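Local coordinates for uncharacterized protein (Burkholderia cenocepacia, PDB 6ANS) that is of unknown function, belongs to the DUF1214 family and holds a phosphate ion and a sodium ion in the crystal, at residues R75-M80 and A235-Q240; Y111-V116 and A190-Q195; D146-Q151 and Q264-S269. One frame throughout, in Å; residues are numbered along the deposited sequence.

Contact 1: R75-M80 and A235-Q240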
# COMPACT_ATOMS: atom_id res chain seq x y z
N ARG A 75 7.10 -2.32 4.13
CA ARG A 75 5.97 -2.32 3.22
C ARG A 75 6.43 -2.04 1.79
O ARG A 75 6.03 -2.73 0.85
CB ARG A 75 4.95 -1.28 3.69
CG ARG A 75 4.20 -1.68 4.99
CD ARG A 75 3.65 -0.45 5.74
NE ARG A 75 2.78 0.35 4.88
CZ ARG A 75 2.72 1.68 4.90
NH1 ARG A 75 3.46 2.39 5.75
NH2 ARG A 75 1.90 2.30 4.06
N ILE A 76 7.31 -1.04 1.62
CA ILE A 76 7.87 -0.74 0.31
C ILE A 76 8.67 -1.93 -0.20
O ILE A 76 8.52 -2.36 -1.36
CB ILE A 76 8.74 0.52 0.37
CG1 ILE A 76 7.91 1.76 0.70
CG2 ILE A 76 9.45 0.74 -0.95
CD1 ILE A 76 8.78 2.95 1.08
N ALA A 77 9.51 -2.49 0.66
CA ALA A 77 10.37 -3.60 0.28
C ALA A 77 9.56 -4.78 -0.23
O ALA A 77 9.98 -5.47 -1.16
CB ALA A 77 11.24 -4.00 1.47
N LEU A 78 8.40 -5.05 0.39
CA LEU A 78 7.62 -6.23 -0.01
C LEU A 78 6.93 -6.03 -1.36
O LEU A 78 6.78 -6.98 -2.13
CB LEU A 78 6.60 -6.58 1.08
CG LEU A 78 7.16 -7.21 2.36
CD1 LEU A 78 6.12 -7.20 3.51
CD2 LEU A 78 7.66 -8.64 2.11
N GLU A 79 6.47 -4.81 -1.64
CA GLU A 79 5.93 -4.55 -2.97
C GLU A 79 7.03 -4.63 -4.01
O GLU A 79 6.84 -5.22 -5.09
CB GLU A 79 5.26 -3.17 -2.99
CG GLU A 79 3.96 -3.11 -2.14
CD GLU A 79 3.29 -1.73 -2.12
OE1 GLU A 79 3.63 -0.88 -2.97
OE2 GLU A 79 2.44 -1.48 -1.25
N MSE A 80 8.18 -4.05 -3.70
CA MSE A 80 9.32 -4.04 -4.58
C MSE A 80 9.81 -5.44 -4.92
O MSE A 80 10.02 -5.75 -6.08
CB MSE A 80 10.46 -3.25 -3.94
CG MSE A 80 11.69 -3.17 -4.83
SE MSE A 80 13.07 -2.07 -3.97
CE MSE A 80 12.18 -0.29 -3.99
N ALA A 235 13.92 -8.02 3.18
CA ALA A 235 14.47 -7.80 4.52
C ALA A 235 15.77 -7.02 4.45
O ALA A 235 16.00 -6.11 5.25
CB ALA A 235 14.70 -9.14 5.24
N GLN A 236 16.63 -7.37 3.49
CA GLN A 236 17.91 -6.68 3.37
C GLN A 236 17.74 -5.25 2.88
O GLN A 236 18.57 -4.39 3.19
CB GLN A 236 18.85 -7.48 2.46
CG GLN A 236 19.51 -8.66 3.18
CD GLN A 236 19.73 -9.86 2.29
OE1 GLN A 236 19.71 -9.74 1.06
NE2 GLN A 236 19.98 -11.02 2.90
N PHE A 237 16.67 -4.97 2.12
CA PHE A 237 16.34 -3.60 1.74
C PHE A 237 16.08 -2.73 2.96
O PHE A 237 16.54 -1.58 3.01
CB PHE A 237 15.12 -3.60 0.81
CG PHE A 237 14.73 -2.23 0.29
CD1 PHE A 237 15.27 -1.75 -0.91
CD2 PHE A 237 13.82 -1.44 0.99
CE1 PHE A 237 14.90 -0.49 -1.40
CE2 PHE A 237 13.45 -0.18 0.51
CZ PHE A 237 13.99 0.30 -0.70
N VAL A 238 15.34 -3.23 3.95
CA VAL A 238 15.07 -2.45 5.16
C VAL A 238 16.37 -2.11 5.87
O VAL A 238 16.63 -0.95 6.21
CB VAL A 238 14.13 -3.21 6.11
CG1 VAL A 238 14.00 -2.44 7.42
CG2 VAL A 238 12.77 -3.41 5.48
N GLU A 239 17.21 -3.12 6.08
CA GLU A 239 18.46 -2.89 6.80
C GLU A 239 19.38 -1.94 6.04
O GLU A 239 19.91 -0.98 6.61
CB GLU A 239 19.17 -4.21 7.07
CG GLU A 239 20.53 -4.04 7.75
CD GLU A 239 20.99 -5.30 8.45
OE1 GLU A 239 21.15 -6.32 7.75
OE2 GLU A 239 21.22 -5.26 9.69
N GLN A 240 19.56 -2.19 4.73
CA GLN A 240 20.52 -1.39 3.97
C GLN A 240 20.02 0.03 3.71
O GLN A 240 20.81 0.98 3.72
CB GLN A 240 20.86 -2.07 2.64
CG GLN A 240 21.59 -3.40 2.76
CD GLN A 240 22.87 -3.28 3.56
OE1 GLN A 240 23.66 -2.35 3.37
NE2 GLN A 240 23.09 -4.23 4.46
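Met80 and Phe237 meet at about a right angle and form the tight part of this helix-helix contact. Met80 is a selenomethionine, and its SE lies 3.5 Å from Phe237 CE1. The selenium sits 4.1 Å from the ring centroid and 36° off the ring normal. This is an oblique Met-aromatic contact. The Met80 chain runs straight out from the helix and then bends at its last torsion. The bend brings CE against the same end of the ring, 3.8 Å from Phe237 CZ.

Ala77 touches the ring further back. Its CB is 3.7 Å from Phe237 CD2 and also lies near Phe237 CB. Phe237 has CG anti to the backbone N (chi1 -177°), which carries the ring across to helix 60-83. The small Ala77 lets the backbones come close here, with the CA atoms of Ala77 and Phe237 6.1 Å apart. The segment axes approach to 8.7 Å and run roughly antiparallel, at 139°.

Away from the ring's contact with Met80 and Ala77 the packing is looser. Ile76 CG2 is 4.4 Å from Phe237 CE2, and Val238 CG2 is 4.3 Å from Ala77 CB. No hydrogen bond crosses between the segments. Gln236, Glu239 and Gln240 are partly exposed and take no part in the contact; Glu239 instead makes a salt bridge with Arg46.

The contact joins helix 60-83 to helix 224-251. Helix 35-46 adds Leu44 against Val238 and Phe40 against Leu78 and Ala235. Helix 60-83 also faces the dimer partner, where Leu78 packs on Ser71 of the second subunit, and through Met80 it reaches Tyr113 of strand 109-115.

Contact 2: Y111-V116 and A190-Q195. With PO4 (phosphate ion), chain E.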
# COMPACT_ATOMS: atom_id res chain seq x y z
N TYR A 111 5.61 9.33 -7.28
CA TYR A 111 6.63 8.36 -7.66
C TYR A 111 5.95 7.09 -8.14
O TYR A 111 4.98 6.62 -7.53
CB TYR A 111 7.55 7.99 -6.50
CG TYR A 111 8.47 9.06 -6.00
CD1 TYR A 111 9.69 9.32 -6.64
CD2 TYR A 111 8.18 9.76 -4.83
CE1 TYR A 111 10.56 10.28 -6.16
CE2 TYR A 111 9.06 10.72 -4.34
CZ TYR A 111 10.25 10.97 -5.01
OH TYR A 111 11.12 11.91 -4.54
N GLN A 112 6.50 6.51 -9.20
CA GLN A 112 6.03 5.22 -9.66
C GLN A 112 7.24 4.37 -10.00
O GLN A 112 8.18 4.84 -10.63
CB GLN A 112 5.12 5.36 -10.88
CG GLN A 112 3.84 6.12 -10.56
CD GLN A 112 2.91 6.12 -11.75
OE1 GLN A 112 3.06 6.92 -12.66
NE2 GLN A 112 2.00 5.16 -11.77
N TYR A 113 7.19 3.10 -9.61
CA TYR A 113 8.31 2.19 -9.74
C TYR A 113 7.77 0.89 -10.30
O TYR A 113 6.73 0.39 -9.86
CB TYR A 113 8.97 1.98 -8.37
CG TYR A 113 10.17 1.05 -8.27
CD1 TYR A 113 11.41 1.54 -7.88
CD2 TYR A 113 10.05 -0.32 -8.51
CE1 TYR A 113 12.51 0.70 -7.75
CE2 TYR A 113 11.16 -1.16 -8.38
CZ TYR A 113 12.38 -0.65 -7.99
OH TYR A 113 13.49 -1.48 -7.86
N ALA A 114 8.49 0.32 -11.26
CA ALA A 114 8.20 -1.02 -11.74
C ALA A 114 9.50 -1.80 -11.84
O ALA A 114 10.52 -1.29 -12.33
CB ALA A 114 7.50 -1.00 -13.10
N ARG A 115 9.46 -3.05 -11.38
CA ARG A 115 10.56 -3.97 -11.62
C ARG A 115 10.54 -4.40 -13.07
O ARG A 115 9.48 -4.74 -13.61
CB ARG A 115 10.47 -5.20 -10.71
CG ARG A 115 10.65 -4.93 -9.24
CD ARG A 115 12.05 -4.41 -8.94
NE ARG A 115 13.08 -5.43 -8.99
CZ ARG A 115 14.25 -5.31 -8.37
NH1 ARG A 115 14.50 -4.21 -7.66
NH2 ARG A 115 15.17 -6.26 -8.45
N VAL A 116 11.70 -4.37 -13.71
CA VAL A 116 11.82 -4.82 -15.08
C VAL A 116 13.05 -5.73 -15.15
O VAL A 116 13.86 -5.79 -14.23
CB VAL A 116 11.91 -3.63 -16.06
CG1 VAL A 116 10.62 -2.80 -16.04
CG2 VAL A 116 13.09 -2.75 -15.69
N ALA A 190 14.90 -1.81 -12.71
CA ALA A 190 13.82 -0.94 -12.26
C ALA A 190 13.60 0.23 -13.22
O ALA A 190 14.53 0.72 -13.86
CB ALA A 190 14.09 -0.38 -10.86
N LEU A 191 12.36 0.67 -13.29
CA LEU A 191 11.98 1.92 -13.92
C LEU A 191 11.41 2.82 -12.83
O LEU A 191 10.47 2.44 -12.13
CB LEU A 191 10.96 1.70 -15.03
CG LEU A 191 10.26 2.99 -15.47
CD1 LEU A 191 11.21 3.90 -16.26
CD2 LEU A 191 9.01 2.65 -16.27
N LEU A 192 11.97 4.02 -12.71
CA LEU A 192 11.53 4.97 -11.69
C LEU A 192 10.98 6.20 -12.37
O LEU A 192 11.72 6.92 -13.06
CB LEU A 192 12.68 5.33 -10.74
CG LEU A 192 12.28 6.29 -9.62
CD1 LEU A 192 11.04 5.79 -8.85
CD2 LEU A 192 13.47 6.49 -8.70
N VAL A 193 9.69 6.45 -12.20
CA VAL A 193 9.00 7.56 -12.83
C VAL A 193 8.80 8.65 -11.79
O VAL A 193 8.35 8.37 -10.67
CB VAL A 193 7.65 7.13 -13.42
CG1 VAL A 193 6.97 8.31 -14.15
CG2 VAL A 193 7.78 5.90 -14.30
N ARG A 194 9.13 9.89 -12.15
CA ARG A 194 8.81 11.05 -11.33
C ARG A 194 7.78 11.91 -12.04
O ARG A 194 8.00 12.35 -13.18
CB ARG A 194 10.05 11.88 -11.02
CG ARG A 194 11.01 11.20 -10.05
CD ARG A 194 12.26 12.00 -9.92
NE ARG A 194 13.15 11.54 -8.87
CZ ARG A 194 14.00 10.52 -9.00
NH1 ARG A 194 14.06 9.83 -10.15
NH2 ARG A 194 14.80 10.19 -7.99
N GLN A 195 6.66 12.16 -11.37
CA GLN A 195 5.74 13.21 -11.78
C GLN A 195 5.82 14.31 -10.72
O GLN A 195 5.45 14.09 -9.56
CB GLN A 195 4.32 12.68 -11.93
CG GLN A 195 4.23 11.34 -12.68
CD GLN A 195 2.82 11.12 -13.22
OE1 GLN A 195 2.10 12.09 -13.45
NE2 GLN A 195 2.45 9.86 -13.47
P PO4 E . 14.15 13.13 -5.74
O1 PO4 E . 14.17 14.54 -6.25
O2 PO4 E . 14.07 13.20 -4.25
O3 PO4 E . 12.98 12.36 -6.30
O4 PO4 E . 15.43 12.47 -6.19
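Gln112 and Val193 form a hydrogen-bonded pair between two antiparallel strands. Val193 N gives a nearly straight bond to Gln112 O (2.7 Å, 176°), and Gln112 N returns one to Val193 O. Ala114 and Leu191 repeat the pattern. CA-H...O contacts lie between, such as Tyr113 CA to Leu191 O (3.2 Å).

Among side chains, Gln195 NE2 donates to Gln112 OE1 (3.1 Å) from above its carbonyl plane, with the amide planes 51° apart. Gln195 OE1 accepts from Ala206 N. Within strand 109-115, Arg115 NH1 donates to Tyr113 OH.

Ala190 CB makes an apolar contact 3.4 Å from Tyr113 CZ.

Tyr111 and Arg194 share a phosphate ion, probably from the crystallisation liquor, to which Tyr278 OH and Arg366 NE also bond. Tyr111 OH and Arg194 NE donate to its O3, at 2.6 and 2.7 Å, and Arg194 NH2 bonds to its O4. Arg194 runs extended from CG to NE, and its guanidinium plane is 72° from the Tyr111 ring, whose edge meets O3.

Within this chain strand 109-115 ends its four-stranded sheet, next to strand 188-196, though Tyr113 also bonds to Phe93 through its backbone. Helix 60-83 touches Tyr113 and Arg115; strand 207-212 packs on Gln112, Ala114 and Val193.

Contact 3: D146-Q151 and Q264-S269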
# COMPACT_ATOMS: atom_id res chain seq x y z
N ASP A 146 23.77 -3.45 -3.73
CA ASP A 146 25.01 -2.67 -3.66
C ASP A 146 24.85 -1.37 -2.89
O ASP A 146 25.77 -0.55 -2.89
CB ASP A 146 25.55 -2.36 -5.07
CG ASP A 146 24.50 -1.76 -6.02
OD1 ASP A 146 23.38 -1.37 -5.61
OD2 ASP A 146 24.83 -1.65 -7.22
N GLY A 147 23.72 -1.15 -2.21
CA GLY A 147 23.49 0.13 -1.57
C GLY A 147 23.33 1.29 -2.54
O GLY A 147 23.43 2.45 -2.14
N LYS A 148 23.07 1.00 -3.81
CA LYS A 148 23.04 2.01 -4.85
C LYS A 148 21.81 1.81 -5.70
O LYS A 148 21.24 0.73 -5.74
CB LYS A 148 24.29 1.94 -5.74
CG LYS A 148 25.61 2.23 -5.05
CD LYS A 148 25.73 3.71 -4.74
CE LYS A 148 27.13 4.07 -4.24
NZ LYS A 148 27.12 5.42 -3.61
N MSE A 149 21.44 2.84 -6.43
CA MSE A 149 20.50 2.67 -7.53
C MSE A 149 21.04 3.33 -8.79
O MSE A 149 20.45 4.30 -9.27
CB MSE A 149 19.12 3.25 -7.19
CG MSE A 149 18.30 2.45 -6.26
SE MSE A 149 16.52 3.30 -6.15
CE MSE A 149 15.70 2.59 -7.73
N LEU A 150 22.13 2.80 -9.31
CA LEU A 150 22.81 3.41 -10.45
C LEU A 150 21.89 3.47 -11.67
O LEU A 150 21.16 2.52 -11.97
CB LEU A 150 24.08 2.62 -10.77
CG LEU A 150 25.12 2.59 -9.65
CD1 LEU A 150 26.24 1.59 -9.96
CD2 LEU A 150 25.70 3.99 -9.46
N GLN A 151 21.95 4.59 -12.38
CA GLN A 151 21.07 4.82 -13.51
C GLN A 151 21.63 4.22 -14.78
O GLN A 151 22.83 4.31 -15.05
CB GLN A 151 20.84 6.32 -13.69
CG GLN A 151 19.79 6.67 -14.72
CD GLN A 151 19.17 8.02 -14.46
OE1 GLN A 151 19.71 9.06 -14.87
NE2 GLN A 151 18.03 8.03 -13.77
N GLN A 264 26.89 15.68 -5.84
CA GLN A 264 25.86 15.40 -6.85
C GLN A 264 25.98 13.97 -7.39
O GLN A 264 24.97 13.27 -7.52
CB GLN A 264 25.93 16.43 -7.98
CG GLN A 264 25.71 17.88 -7.52
CD GLN A 264 24.39 18.06 -6.76
OE1 GLN A 264 23.34 17.55 -7.17
NE2 GLN A 264 24.44 18.77 -5.64
N ALA A 265 27.20 13.53 -7.71
CA ALA A 265 27.39 12.17 -8.22
C ALA A 265 26.88 11.13 -7.22
O ALA A 265 26.32 10.10 -7.62
CB ALA A 265 28.88 11.92 -8.53
N LEU A 266 27.07 11.39 -5.93
CA LEU A 266 26.52 10.49 -4.92
C LEU A 266 24.99 10.49 -4.94
O LEU A 266 24.37 9.42 -4.86
CB LEU A 266 27.04 10.90 -3.53
CG LEU A 266 26.50 10.05 -2.37
CD1 LEU A 266 26.98 8.60 -2.48
CD2 LEU A 266 26.96 10.66 -1.05
N CYS A 267 24.36 11.66 -5.08
CA CYS A 267 22.90 11.69 -5.15
C CYS A 267 22.39 10.93 -6.36
O CYS A 267 21.38 10.22 -6.27
CB CYS A 267 22.39 13.13 -5.20
SG CYS A 267 22.65 14.01 -3.67
N GLN A 268 23.08 11.06 -7.50
CA GLN A 268 22.69 10.30 -8.68
C GLN A 268 22.85 8.80 -8.45
O GLN A 268 22.00 8.01 -8.87
CB GLN A 268 23.53 10.75 -9.89
CG GLN A 268 23.29 12.21 -10.34
CD GLN A 268 21.78 12.51 -10.55
OE1 GLN A 268 21.07 11.74 -11.20
NE2 GLN A 268 21.30 13.62 -9.98
N SER A 269 23.93 8.39 -7.77
CA SER A 269 24.22 6.97 -7.59
C SER A 269 23.19 6.26 -6.73
O SER A 269 23.05 5.04 -6.84
CB SER A 269 25.63 6.77 -7.01
OG SER A 269 25.69 7.07 -5.62
O HOH W 1 21.49 9.92 -12.89
O HOH W 2 23.41 6.99 -11.46
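The C-terminal end of the short helix 264-269 meets the loop that links helix 143-146 to strand 151-155. Ser269 is the main point of contact on the helix. Its backbone O accepts from Met149 N at 2.8 Å, with the donor in the carbonyl plane and an N-H...O angle of 142°. Leu150 N is also near this oxygen, but its angle is too poor for a bond.

The Ser269 side chain makes a second link. Lys148 NZ donates to Ser269 OG at 3.0 Å. The Lys148 chain bends at chi2 (-73°) and then runs extended, so that CD and CE lie alongside Ser269 and NZ reaches the hydroxyl. NZ is also 3.4 Å from Leu266 CD1, where the two side chains cross at about a right angle. Ser269 OG in turn donates to Leu266 O at 2.8 Å, one turn back in the same helix. Leu150 CD2 also packs on Ser269 CB at 3.7 Å.

One water bridges Gln151 and Gln268. It accepts from Gln151 N at 3.0 Å and gives a weak bond to Gln268 O. A second lies between Gln151 OE1 and Gln268 OE1, but its bonding is doubtful. Gln268 NE2 bonds to Asp273 O.

Within the loop, Asp146 OD1 accepts from Lys148 N, an Asx turn, and Gly147, with positive phi, lies between them. Asp146 OD1 also accepts from Gly142 N.

The contact is mostly polar and its residues are partly exposed. Ser269 OG takes a bond from Lys148 and passes its own to Leu266 O, which fixes the rotation of the hydroxyl. The lysine charge would probably polarise that hydroxyl and strengthen its bond to the carbonyl.

How the contacts relate
Contact 2 touches both of the others through Tyr113. Met80 CE of contact 1 is 3.9 Å from Tyr113 CE1, and Met149 CE of contact 3 is 3.7 Å from the same atom. Met80 O packs on Arg115 CG at 3.3 Å. Contacts 1 and 3 do not touch; their nearest atoms are about 5 Å apart. Along the chain, contact 2 is nested inside contact 1, whereas contact 3 alternates with both. Glycerol, probably from the crystallisation liquor, is bound about 4, 5 and 6 Å from the side chains of Tyr111, Met149 and Met80. The sodium ion, bound at Gly103 and Ala104, is about 4, 9 and 11 Å from those of Tyr111, Met149 and Ile76.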